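Local coordinates for ochratoxinase (Aspergillus niger, PDB 4C65) that hydrolyses the mycotoxin ochratoxin A to ochratoxin alpha and L-phenylalanine as a zinc-dependent, homooctameric carboxypeptidase of the amidohydrolase superfamily, at the interface of chains A and B and the interface of chains A and C. Residues are numbered along the deposited sequence; one frame, centred on the assembly and turned at random. Chains: chain A/B/C, Ochratoxinase.

Contact 1: the interface of chains A and B. Residues chain A 121-122, 124-125, 128, 130-131, 437; chain B 92, 95-96, 99.
Helix 90-106 of chain B lies against helix 119-127 of chain A and the loop that follows it, with A:Phe437 from the C-terminal tail joining at one end. The patch belongs to a two-fold interface of the homooctamer and shows how one helix face can alternate polar grips with small apolar contacts. B:Arg96 buries more surface here than any other residue of the patch. Its chain runs extended from CG to NE across A:Thr130 at about a right angle, B:Arg96 CB lying 3.8 Å from the methyl CG2 of A:Thr130, and its guanidinium meets A:Asp128 side-on. NE of B:Arg96 reaches the syn lone pair of A:Asp128 OD2 at 2.8 Å in a salt bridge, and B:Arg96 NH2 meets the same oxygen at 3.0 Å from above the carboxylate plane. The two planes stand 55° apart. The other oxygen, OD1 of A:Asp128, is occupied within its own chain by N and OG1 of A:Thr130, which approach from the same face and probably help to fix the carboxylate's rotation. A:Ala125 CB covers the rim of one guanidinium face and also touches B:Ala95 CB at 3.9 Å. Farther along the helix, NH1 of B:Arg99 donates to the backbone oxygen of A:Thr130, and the ring edge of A:Phe437 faces B:Arg99 CB. At the opposite end, the hydroxyl OG of B:Ser92 donates to A:Glu121 O at 2.7 Å, standing above the carbonyl plane.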
loop_
_atom_site.group_PDB
_atom_site.type_symbol
_atom_site.label_atom_id
_atom_site.label_comp_id
_atom_site.label_asym_id
_atom_site.label_seq_id
_atom_site.Cartn_x
_atom_site.Cartn_y
_atom_site.Cartn_z
ATOM N N GLU A 121 -21.360 -7.995 16.792
ATOM C CA GLU A 121 -21.492 -8.926 15.668
ATOM C C GLU A 121 -22.295 -10.186 16.065
ATOM O O GLU A 121 -23.095 -10.699 15.279
ATOM C CB GLU A 121 -20.101 -9.315 15.151
ATOM C CG GLU A 121 -19.357 -8.193 14.425
ATOM C CD GLU A 121 -18.823 -7.077 15.331
ATOM O OE1 GLU A 121 -18.426 -7.345 16.493
ATOM O OE2 GLU A 121 -18.792 -5.927 14.852
ATOM N N VAL A 122 -22.077 -10.671 17.280
ATOM C CA VAL A 122 -22.808 -11.825 17.791
ATOM C C VAL A 122 -24.252 -11.454 18.114
ATOM O O VAL A 122 -25.169 -12.267 17.879
ATOM C CB VAL A 122 -22.093 -12.440 19.000
ATOM C CG1 VAL A 122 -22.948 -13.504 19.667
ATOM C CG2 VAL A 122 -20.752 -13.050 18.585
ATOM N N LYS A 124 -26.224 -9.720 16.548
ATOM C CA LYS A 124 -26.992 -9.889 15.330
ATOM C C LYS A 124 -27.555 -11.286 15.196
ATOM O O LYS A 124 -28.657 -11.444 14.676
ATOM C CB LYS A 124 -26.150 -9.617 14.110
ATOM C CG LYS A 124 -25.774 -8.177 13.958
ATOM C CD LYS A 124 -24.727 -8.011 12.864
ATOM C CE LYS A 124 -25.205 -7.005 11.843
ATOM N NZ LYS A 124 -24.193 -5.940 11.692
ATOM N N ALA A 125 -26.811 -12.298 15.632
ATOM C CA ALA A 125 -27.285 -13.657 15.541
ATOM C C ALA A 125 -28.311 -13.954 16.643
ATOM O O ALA A 125 -29.096 -14.913 16.533
ATOM C CB ALA A 125 -26.123 -14.619 15.586
ATOM N N ASP A 128 -31.644 -11.899 15.332
ATOM C CA ASP A 128 -32.405 -12.553 14.256
ATOM C C ASP A 128 -32.919 -13.930 14.671
ATOM O O ASP A 128 -33.474 -14.650 13.854
ATOM C CB ASP A 128 -31.626 -12.600 12.935
ATOM C CG ASP A 128 -30.435 -13.572 12.943
ATOM O OD1 ASP A 128 -30.223 -14.323 13.908
ATOM O OD2 ASP A 128 -29.667 -13.541 11.963
ATOM N N THR A 130 -31.309 -16.719 15.333
ATOM C CA THR A 130 -30.496 -17.911 14.976
ATOM C C THR A 130 -29.945 -18.590 16.213
ATOM O O THR A 130 -29.942 -19.797 16.314
ATOM C CB THR A 130 -29.325 -17.584 14.045
ATOM O OG1 THR A 130 -29.747 -16.688 13.020
ATOM C CG2 THR A 130 -28.798 -18.862 13.401
ATOM N N ILE A 131 -29.491 -17.794 17.172
ATOM C CA ILE A 131 -29.071 -18.312 18.472
ATOM C C ILE A 131 -29.805 -17.569 19.574
ATOM O O ILE A 131 -30.605 -16.682 19.324
ATOM C CB ILE A 131 -27.527 -18.222 18.694
ATOM C CG1 ILE A 131 -27.050 -16.784 18.673
ATOM C CG2 ILE A 131 -26.788 -19.033 17.635
ATOM C CD1 ILE A 131 -25.676 -16.613 19.253
ATOM N N PHE A 437 -32.898 -22.662 9.806
ATOM C CA PHE A 437 -32.258 -22.935 8.536
ATOM C C PHE A 437 -33.158 -23.763 7.613
ATOM O O PHE A 437 -32.735 -24.158 6.518
ATOM C CB PHE A 437 -30.904 -23.625 8.761
ATOM C CG PHE A 437 -29.939 -22.790 9.544
ATOM C CD1 PHE A 437 -29.293 -21.716 8.940
ATOM C CD2 PHE A 437 -29.675 -23.064 10.881
ATOM C CE1 PHE A 437 -28.439 -20.900 9.676
ATOM C CE2 PHE A 437 -28.805 -22.274 11.612
ATOM C CZ PHE A 437 -28.194 -21.178 11.014
ATOM N N SER B 92 -20.334 -13.079 13.343
ATOM C CA SER B 92 -21.745 -13.307 13.119
ATOM C C SER B 92 -21.927 -14.687 12.476
ATOM O O SER B 92 -22.763 -15.482 12.936
ATOM C CB SER B 92 -22.346 -12.253 12.217
ATOM O OG SER B 92 -22.177 -10.962 12.745
ATOM N N ALA B 95 -21.355 -17.742 14.882
ATOM C CA ALA B 95 -22.412 -17.888 15.835
ATOM C C ALA B 95 -23.563 -18.639 15.165
ATOM O O ALA B 95 -24.121 -19.580 15.747
ATOM C CB ALA B 95 -22.854 -16.532 16.343
ATOM N N ARG B 96 -23.916 -18.231 13.945
ATOM C CA ARG B 96 -25.019 -18.845 13.238
ATOM C C ARG B 96 -24.709 -20.285 12.875
ATOM O O ARG B 96 -25.565 -21.176 12.995
ATOM C CB ARG B 96 -25.377 -18.059 11.983
ATOM C CG ARG B 96 -25.920 -16.667 12.255
ATOM C CD ARG B 96 -26.800 -16.124 11.119
ATOM N NE ARG B 96 -27.192 -14.746 11.394
ATOM C CZ ARG B 96 -26.447 -13.678 11.129
ATOM N NH1 ARG B 96 -25.232 -13.722 10.542
ATOM N NH2 ARG B 96 -26.918 -12.505 11.473
ATOM N N ARG B 99 -25.475 -22.931 15.703
ATOM C CA ARG B 99 -26.832 -23.413 15.678
ATOM C C ARG B 99 -26.998 -24.459 14.576
ATOM O O ARG B 99 -27.537 -25.533 14.815
ATOM C CB ARG B 99 -27.833 -22.275 15.452
ATOM C CG ARG B 99 -29.306 -22.736 15.365
ATOM C CD ARG B 99 -29.783 -23.275 16.724
ATOM N NE ARG B 99 -31.176 -23.650 16.816
ATOM C CZ ARG B 99 -32.183 -22.801 17.026
ATOM N NH1 ARG B 99 -31.975 -21.494 17.088
ATOM N NH2 ARG B 99 -33.416 -23.272 17.133
#

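Contact 2: the interface of chains A and B. Residues chain A 85-91, 118; chain B 89-91, 173.
Ring contacts dominate where B:Tyr173 and the start of helix 90-106 of chain B meet the corresponding helix start and the preceding loop of chain A, around the two-fold axis of this octamer interface. The pyrrolidine of A:Pro90 reaches B:Tyr173 tip to tip and sets CD over the middle of the phenol face, 3.6 Å from the ring centroid, a CH-pi contact typical of proline against an aromatic ring. A:Tyr118 and B:His89 cross at about a right angle, CE1 of the tyrosine meeting CE1 of the imidazole at 3.6 Å, while CB of A:Tyr118 touches the methyl of B:Ala91. Near the axis the two prolines and two histidines exchange roles: A:Pro90 CB approaches B:His89 CE1 at 3.7 Å, and B:Pro90 CB approaches A:His89 CE1 at 3.8 Å. Hydrogen bonding within each chain holds these imidazoles: CG of A:His89 is anti to the backbone N (chi1 -165°), which brings ND1 back to accept from A:Ala91 N at 3.1 Å, and B:His89 repeats the arrangement. Each histidine thus caps the first turn of its own helix and turns CE1 toward the partner. Polar contact across the interface comes from the phenol hydroxyl of B:Tyr173, which lies near two backbone oxygens, one near the end of helix 83-87 and one in the loop just past it. A:Thr88 O is 3.0 Å from B:Tyr173 OH, whereas the hydrogen bond from that hydroxyl to A:Leu86 O has its donor 48° out of the carbonyl plane.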
loop_
_atom_site.group_PDB
_atom_site.type_symbol
_atom_site.label_atom_id
_atom_site.label_comp_id
_atom_site.label_asym_id
_atom_site.label_seq_id
_atom_site.Cartn_x
_atom_site.Cartn_y
_atom_site.Cartn_z
ATOM N N GLY A 85 -6.366 -13.036 20.490
ATOM C CA GLY A 85 -7.421 -12.150 19.983
ATOM C C GLY A 85 -7.171 -11.812 18.530
ATOM O O GLY A 85 -8.108 -11.689 17.755
ATOM N N LEU A 86 -5.899 -11.633 18.173
ATOM C CA LEU A 86 -5.514 -11.290 16.810
ATOM C C LEU A 86 -5.513 -12.528 15.927
ATOM O O LEU A 86 -5.986 -12.485 14.801
ATOM C CB LEU A 86 -4.142 -10.631 16.797
ATOM C CG LEU A 86 -3.598 -10.134 15.465
ATOM C CD1 LEU A 86 -2.716 -8.918 15.671
ATOM C CD2 LEU A 86 -2.820 -11.197 14.711
ATOM N N ALA A 87 -4.979 -13.621 16.458
ATOM C CA ALA A 87 -4.751 -14.803 15.674
ATOM C C ALA A 87 -6.024 -15.640 15.451
ATOM O O ALA A 87 -6.148 -16.284 14.422
ATOM C CB ALA A 87 -3.680 -15.644 16.326
ATOM N N THR A 88 -6.961 -15.612 16.395
ATOM C CA THR A 88 -8.181 -16.399 16.300
ATOM C C THR A 88 -9.081 -15.832 15.228
ATOM O O THR A 88 -9.456 -14.663 15.248
ATOM C CB THR A 88 -8.943 -16.465 17.632
ATOM O OG1 THR A 88 -8.143 -17.103 18.629
ATOM C CG2 THR A 88 -10.219 -17.242 17.490
ATOM N N HIS A 89 -9.435 -16.699 14.278
ATOM C CA HIS A 89 -10.346 -16.323 13.241
ATOM C C HIS A 89 -11.726 -16.002 13.866
ATOM O O HIS A 89 -12.230 -16.768 14.663
ATOM C CB HIS A 89 -10.471 -17.427 12.214
ATOM C CG HIS A 89 -11.113 -16.980 10.955
ATOM N ND1 HIS A 89 -12.466 -16.769 10.854
ATOM C CD2 HIS A 89 -10.593 -16.680 9.744
ATOM C CE1 HIS A 89 -12.758 -16.380 9.629
ATOM N NE2 HIS A 89 -11.637 -16.306 8.938
ATOM N N PRO A 90 -12.347 -14.884 13.479
ATOM C CA PRO A 90 -13.601 -14.538 14.202
ATOM C C PRO A 90 -14.744 -15.528 14.030
ATOM O O PRO A 90 -15.647 -15.553 14.854
ATOM C CB PRO A 90 -13.976 -13.155 13.632
ATOM C CG PRO A 90 -12.700 -12.624 13.036
ATOM C CD PRO A 90 -11.949 -13.832 12.531
ATOM N N ALA A 91 -14.730 -16.329 12.966
ATOM C CA ALA A 91 -15.698 -17.415 12.820
ATOM C C ALA A 91 -15.577 -18.454 13.937
ATOM O O ALA A 91 -16.592 -18.926 14.446
ATOM C CB ALA A 91 -15.587 -18.082 11.458
ATOM N N TYR A 118 -16.605 -9.152 20.155
ATOM C CA TYR A 118 -17.494 -9.266 19.015
ATOM C C TYR A 118 -18.962 -9.249 19.419
ATOM O O TYR A 118 -19.799 -9.852 18.750
ATOM C CB TYR A 118 -17.162 -10.574 18.285
ATOM C CG TYR A 118 -15.765 -10.655 17.748
ATOM C CD1 TYR A 118 -15.329 -9.758 16.784
ATOM C CD2 TYR A 118 -14.863 -11.594 18.223
ATOM C CE1 TYR A 118 -14.035 -9.800 16.301
ATOM C CE2 TYR A 118 -13.583 -11.678 17.721
ATOM C CZ TYR A 118 -13.169 -10.787 16.752
ATOM O OH TYR A 118 -11.883 -10.841 16.248
ATOM N N HIS B 89 -19.731 -10.109 8.961
ATOM C CA HIS B 89 -18.570 -10.297 9.824
ATOM C C HIS B 89 -18.468 -11.781 10.230
ATOM O O HIS B 89 -19.465 -12.370 10.605
ATOM C CB HIS B 89 -18.671 -9.414 11.044
ATOM C CG HIS B 89 -17.390 -9.308 11.797
ATOM N ND1 HIS B 89 -16.943 -10.293 12.631
ATOM C CD2 HIS B 89 -16.475 -8.323 11.867
ATOM C CE1 HIS B 89 -15.799 -9.936 13.174
ATOM N NE2 HIS B 89 -15.490 -8.740 12.723
ATOM N N PRO B 90 -17.278 -12.387 10.142
ATOM C CA PRO B 90 -17.253 -13.831 10.390
ATOM C C PRO B 90 -17.660 -14.258 11.793
ATOM O O PRO B 90 -18.032 -15.415 11.991
ATOM C CB PRO B 90 -15.795 -14.220 10.095
ATOM C CG PRO B 90 -15.266 -13.109 9.237
ATOM C CD PRO B 90 -15.969 -11.872 9.715
ATOM N N ALA B 91 -17.565 -13.368 12.785
ATOM C CA ALA B 91 -18.087 -13.656 14.115
ATOM C C ALA B 91 -19.596 -13.891 14.101
ATOM O O ALA B 91 -20.076 -14.776 14.799
ATOM C CB ALA B 91 -17.727 -12.547 15.084
ATOM N N TYR B 173 -7.209 -11.333 8.469
ATOM C CA TYR B 173 -7.568 -12.698 8.138
ATOM C C TYR B 173 -7.523 -12.905 6.635
ATOM O O TYR B 173 -8.363 -13.579 6.060
ATOM C CB TYR B 173 -8.914 -13.100 8.788
ATOM C CG TYR B 173 -8.871 -12.828 10.257
ATOM C CD1 TYR B 173 -8.081 -13.607 11.105
ATOM C CD2 TYR B 173 -9.528 -11.716 10.808
ATOM C CE1 TYR B 173 -7.990 -13.305 12.462
ATOM C CE2 TYR B 173 -9.448 -11.418 12.170
ATOM C CZ TYR B 173 -8.670 -12.211 12.981
ATOM O OH TYR B 173 -8.561 -11.944 14.308
#

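Contact 3: the interface of chains A and C. Residues chain A 186, 189; chain C 183-186.
A:Glu186 pushes its carboxylate against the N-terminal end of helix 185-198 of chain C, so one subunit of the octamer supplies an acceptor to the first turn of a helix in another. OE1 of A:Glu186 accepts from the backbone N of C:Glu186 at 3.2 Å in a nearly straight bond, 171° at hydrogen, with the donor above the carboxylate plane. The N of C:Val185 is also near OE1, but its N-H is aimed away from that oxygen, so the pair is not a hydrogen bond. The glutamate gets there by a bend at chi2 (-54°), which folds the carboxylate aside from an extended course. CD of A:Glu186 packs on CG of C:Glu186 at 3.9 Å; the two glutamate side chains cross at about a right angle, their carboxylate planes 88° apart. Their carboxylate oxygens, which would repel if both were charged, are not in contact, and the helix N-terminus might help to stabilise a negative charge on A:Glu186. A second shell of water completes the junction. Water 2 links OE1 of A:Glu186 to the carbonyl oxygen of C:Asp183, and water 3 ties that same carbonyl more loosely to A:Glu186 O. Water 1 takes up the N-H of C:Val185, 3.2 Å from its N, and contacts OE2 of A:Glu186 at 2.6 Å. Outermost, A:Arg189, one turn along its helix, touches C:Gly184, its CD 4.0 Å from the glycine CA. The extended chain brings water 1 to the guanidinium edge, 3.2 Å from A:Arg189 NE.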
loop_
_atom_site.group_PDB
_atom_site.type_symbol
_atom_site.label_atom_id
_atom_site.label_comp_id
_atom_site.label_asym_id
_atom_site.label_seq_id
_atom_site.Cartn_x
_atom_site.Cartn_y
_atom_site.Cartn_z
ATOM N N GLU A 186 -7.325 13.271 16.703
ATOM C CA GLU A 186 -7.895 12.977 15.393
ATOM C C GLU A 186 -8.264 11.507 15.329
ATOM O O GLU A 186 -9.391 11.153 15.005
ATOM C CB GLU A 186 -6.929 13.335 14.248
ATOM C CG GLU A 186 -6.445 14.783 14.234
ATOM C CD GLU A 186 -7.588 15.795 14.240
ATOM O OE1 GLU A 186 -8.297 15.919 13.213
ATOM O OE2 GLU A 186 -7.767 16.478 15.267
ATOM N N ARG A 189 -11.244 10.179 17.523
ATOM C CA ARG A 189 -12.577 10.441 17.017
ATOM C C ARG A 189 -13.013 9.289 16.150
ATOM O O ARG A 189 -14.116 8.788 16.308
ATOM C CB ARG A 189 -12.651 11.738 16.226
ATOM C CG ARG A 189 -12.579 13.004 17.076
ATOM C CD ARG A 189 -12.940 14.202 16.218
ATOM N NE ARG A 189 -12.565 15.459 16.845
ATOM C CZ ARG A 189 -13.265 16.065 17.786
ATOM N NH1 ARG A 189 -14.370 15.510 18.280
ATOM N NH2 ARG A 189 -12.828 17.230 18.256
ATOM N N ASP C 183 -12.956 12.356 9.350
ATOM C CA ASP C 183 -13.043 12.409 10.790
ATOM C C ASP C 183 -11.953 13.285 11.351
ATOM O O ASP C 183 -10.756 13.002 11.177
ATOM C CB ASP C 183 -12.923 11.009 11.382
ATOM C CG ASP C 183 -14.052 10.085 10.930
ATOM O OD1 ASP C 183 -15.222 10.330 11.293
ATOM O OD2 ASP C 183 -13.748 9.075 10.241
ATOM N N GLY C 184 -12.368 14.329 12.072
ATOM C CA GLY C 184 -11.413 15.246 12.685
ATOM C C GLY C 184 -11.149 16.464 11.822
ATOM O O GLY C 184 -11.403 16.468 10.624
ATOM N N VAL C 185 -10.703 17.522 12.476
ATOM C CA VAL C 185 -10.467 18.816 11.853
ATOM C C VAL C 185 -9.542 18.722 10.655
ATOM O O VAL C 185 -9.767 19.373 9.651
ATOM C CB VAL C 185 -9.908 19.788 12.905
ATOM C CG1 VAL C 185 -9.178 20.939 12.240
ATOM C CG2 VAL C 185 -11.037 20.307 13.795
ATOM N N GLU C 186 -8.504 17.914 10.761
ATOM C CA GLU C 186 -7.535 17.811 9.693
ATOM C C GLU C 186 -8.200 17.230 8.452
ATOM O O GLU C 186 -8.113 17.807 7.367
ATOM C CB GLU C 186 -6.314 16.955 10.095
ATOM C CG GLU C 186 -5.572 17.396 11.357
ATOM C CD GLU C 186 -5.132 18.847 11.302
ATOM O OE1 GLU C 186 -4.204 19.171 10.520
ATOM O OE2 GLU C 186 -5.717 19.675 12.046
HETATM O O HOH W 1 -10.236 17.287 15.589
HETATM O O HOH W 2 -8.457 14.578 10.797
HETATM O O HOH W 3 -9.332 10.195 12.063
#

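Contact 4: the interface of chains A and B. Residues chain A 129-130, 429, 433-437; chain B 99-100, 103.
The guanidinium of B:Arg99 is sandwiched between A:Trp429 and A:Pro436, a textbook case of an arginine clasped by flat and apolar surfaces. The indole and guanidinium planes are 10° apart and stacked: B:Arg99 NE stands 3.4 Å from the centroid of the five-membered ring of A:Trp429, as a cation-pi contact, and the methylene B:Arg99 CD 3.6 Å from that of the six-membered ring. On the opposite face, CD of A:Pro436 lies 3.7 Å from CZ of B:Arg99. The arginine reaches this slot because CG is anti to the backbone N and the chain bends at chi2 (67°). Beside it, the ring of A:Phe437 touches the backbone of B:Gly100, A:Phe437 CE2 being 3.6 Å from B:Gly100 CA. Toward the rim, B:Glu103, one turn on, accepts from B:Arg99 NE with the anti lone pair of OE2 at 2.9 Å, a salt bridge within chain B that steadies the guanidinium and probably balances its charge. The amide of A:Asn435 stacks on this carboxylate, planes 23° apart, while OD1 of A:Asn435 accepts from A:Phe437 N at 2.9 Å, which probably helps to shape the tail. The site thereby clasps helix 90-106 of one subunit with the C-terminal segment of another, helping to hold the octamer together.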
loop_
_atom_site.group_PDB
_atom_site.type_symbol
_atom_site.label_atom_id
_atom_site.label_comp_id
_atom_site.label_asym_id
_atom_site.label_seq_id
_atom_site.Cartn_x
_atom_site.Cartn_y
_atom_site.Cartn_z
ATOM N N GLY A 129 -32.724 -14.308 15.931
ATOM C CA GLY A 129 -33.230 -15.584 16.427
ATOM C C GLY A 129 -32.457 -16.843 16.008
ATOM O O GLY A 129 -32.892 -17.941 16.330
ATOM N N THR A 130 -31.309 -16.719 15.333
ATOM C CA THR A 130 -30.496 -17.911 14.976
ATOM C C THR A 130 -29.945 -18.590 16.213
ATOM O O THR A 130 -29.942 -19.797 16.314
ATOM C CB THR A 130 -29.325 -17.584 14.045
ATOM O OG1 THR A 130 -29.747 -16.688 13.020
ATOM C CG2 THR A 130 -28.798 -18.862 13.401
ATOM N N TRP A 429 -33.578 -24.069 22.798
ATOM C CA TRP A 429 -33.580 -22.780 22.117
ATOM C C TRP A 429 -34.808 -21.922 22.463
ATOM O O TRP A 429 -35.043 -20.907 21.831
ATOM C CB TRP A 429 -33.403 -22.973 20.598
ATOM C CG TRP A 429 -32.161 -23.759 20.309
ATOM C CD1 TRP A 429 -32.093 -25.082 19.991
ATOM C CD2 TRP A 429 -30.811 -23.296 20.364
ATOM N NE1 TRP A 429 -30.792 -25.467 19.832
ATOM C CE2 TRP A 429 -29.980 -24.391 20.041
ATOM C CE3 TRP A 429 -30.222 -22.065 20.615
ATOM C CZ2 TRP A 429 -28.590 -24.298 20.002
ATOM C CZ3 TRP A 429 -28.830 -21.966 20.560
ATOM C CH2 TRP A 429 -28.040 -23.077 20.261
ATOM N N ALA A 433 -39.357 -22.673 19.595
ATOM C CA ALA A 433 -38.163 -22.589 18.783
ATOM C C ALA A 433 -38.409 -23.429 17.539
ATOM O O ALA A 433 -39.096 -24.429 17.594
ATOM C CB ALA A 433 -36.954 -23.107 19.549
ATOM N N ARG A 434 -37.889 -22.968 16.412
ATOM C CA ARG A 434 -37.874 -23.767 15.180
ATOM C C ARG A 434 -36.510 -23.602 14.546
ATOM O O ARG A 434 -35.847 -22.597 14.731
ATOM C CB ARG A 434 -38.915 -23.246 14.133
ATOM C CG ARG A 434 -39.277 -21.752 14.359
ATOM C CD ARG A 434 -40.583 -21.140 13.686
ATOM N NE ARG A 434 -40.498 -21.080 12.180
ATOM C CZ ARG A 434 -41.408 -21.631 11.354
ATOM N NH1 ARG A 434 -42.474 -22.291 11.833
ATOM N NH2 ARG A 434 -41.264 -21.534 10.024
ATOM N N ASN A 435 -36.109 -24.603 13.778
ATOM C CA ASN A 435 -34.845 -24.567 13.098
ATOM C C ASN A 435 -34.835 -23.407 12.102
ATOM O O ASN A 435 -35.548 -23.439 11.104
ATOM C CB ASN A 435 -34.595 -25.905 12.398
ATOM C CG ASN A 435 -33.270 -25.946 11.662
ATOM O OD1 ASN A 435 -32.589 -24.943 11.520
ATOM N ND2 ASN A 435 -32.921 -27.102 11.160
ATOM N N PRO A 436 -34.024 -22.376 12.366
ATOM C CA PRO A 436 -34.016 -21.224 11.456
ATOM C C PRO A 436 -33.465 -21.484 10.064
ATOM O O PRO A 436 -33.563 -20.602 9.234
ATOM C CB PRO A 436 -33.124 -20.208 12.160
ATOM C CG PRO A 436 -32.233 -21.023 13.028
ATOM C CD PRO A 436 -32.998 -22.264 13.412
ATOM N N PHE A 437 -32.898 -22.662 9.806
ATOM C CA PHE A 437 -32.258 -22.935 8.536
ATOM C C PHE A 437 -33.158 -23.763 7.613
ATOM O O PHE A 437 -32.735 -24.158 6.518
ATOM C CB PHE A 437 -30.904 -23.625 8.761
ATOM C CG PHE A 437 -29.939 -22.790 9.544
ATOM C CD1 PHE A 437 -29.293 -21.716 8.940
ATOM C CD2 PHE A 437 -29.675 -23.064 10.881
ATOM C CE1 PHE A 437 -28.439 -20.900 9.676
ATOM C CE2 PHE A 437 -28.805 -22.274 11.612
ATOM C CZ PHE A 437 -28.194 -21.178 11.014
ATOM N N ARG B 99 -25.475 -22.931 15.703
ATOM C CA ARG B 99 -26.832 -23.413 15.678
ATOM C C ARG B 99 -26.998 -24.459 14.576
ATOM O O ARG B 99 -27.537 -25.533 14.815
ATOM C CB ARG B 99 -27.833 -22.275 15.452
ATOM C CG ARG B 99 -29.306 -22.736 15.365
ATOM C CD ARG B 99 -29.783 -23.275 16.724
ATOM N NE ARG B 99 -31.176 -23.650 16.816
ATOM C CZ ARG B 99 -32.183 -22.801 17.026
ATOM N NH1 ARG B 99 -31.975 -21.494 17.088
ATOM N NH2 ARG B 99 -33.416 -23.272 17.133
ATOM N N GLY B 100 -26.528 -24.133 13.385
ATOM C CA GLY B 100 -26.616 -25.026 12.254
ATOM C C GLY B 100 -26.019 -26.383 12.525
ATOM O O GLY B 100 -26.622 -27.398 12.215
ATOM N N GLU B 103 -28.110 -28.388 14.957
ATOM C CA GLU B 103 -29.306 -28.895 14.301
ATOM C C GLU B 103 -28.961 -30.090 13.433
ATOM O O GLU B 103 -29.678 -31.080 13.397
ATOM C CB GLU B 103 -29.916 -27.796 13.448
ATOM C CG GLU B 103 -30.592 -26.628 14.154
ATOM C CD GLU B 103 -31.794 -26.998 15.032
ATOM O OE1 GLU B 103 -32.436 -28.033 14.782
ATOM O OE2 GLU B 103 -32.128 -26.238 15.976
#

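Contacts 1, 2 and 4 line one two-fold interface between chains A and B, and helix 90-106 of chain B runs through all of them. Contact 2 uses its start, contact 1 the following turns, up to B:Arg99, and contact 4 the stretch from B:Arg99 on. Centres of contacts 1 and 4 are about 9 Å apart, and A:Thr130, A:Phe437 and B:Arg99 serve both; contact 2 lies about 15 Å from contact 1. Contact 3, about 28 Å from contact 2, joins chain A to chain C through helix 185-198, so each subunit uses separate surfaces for different neighbours, consistent with assembly into the octamer.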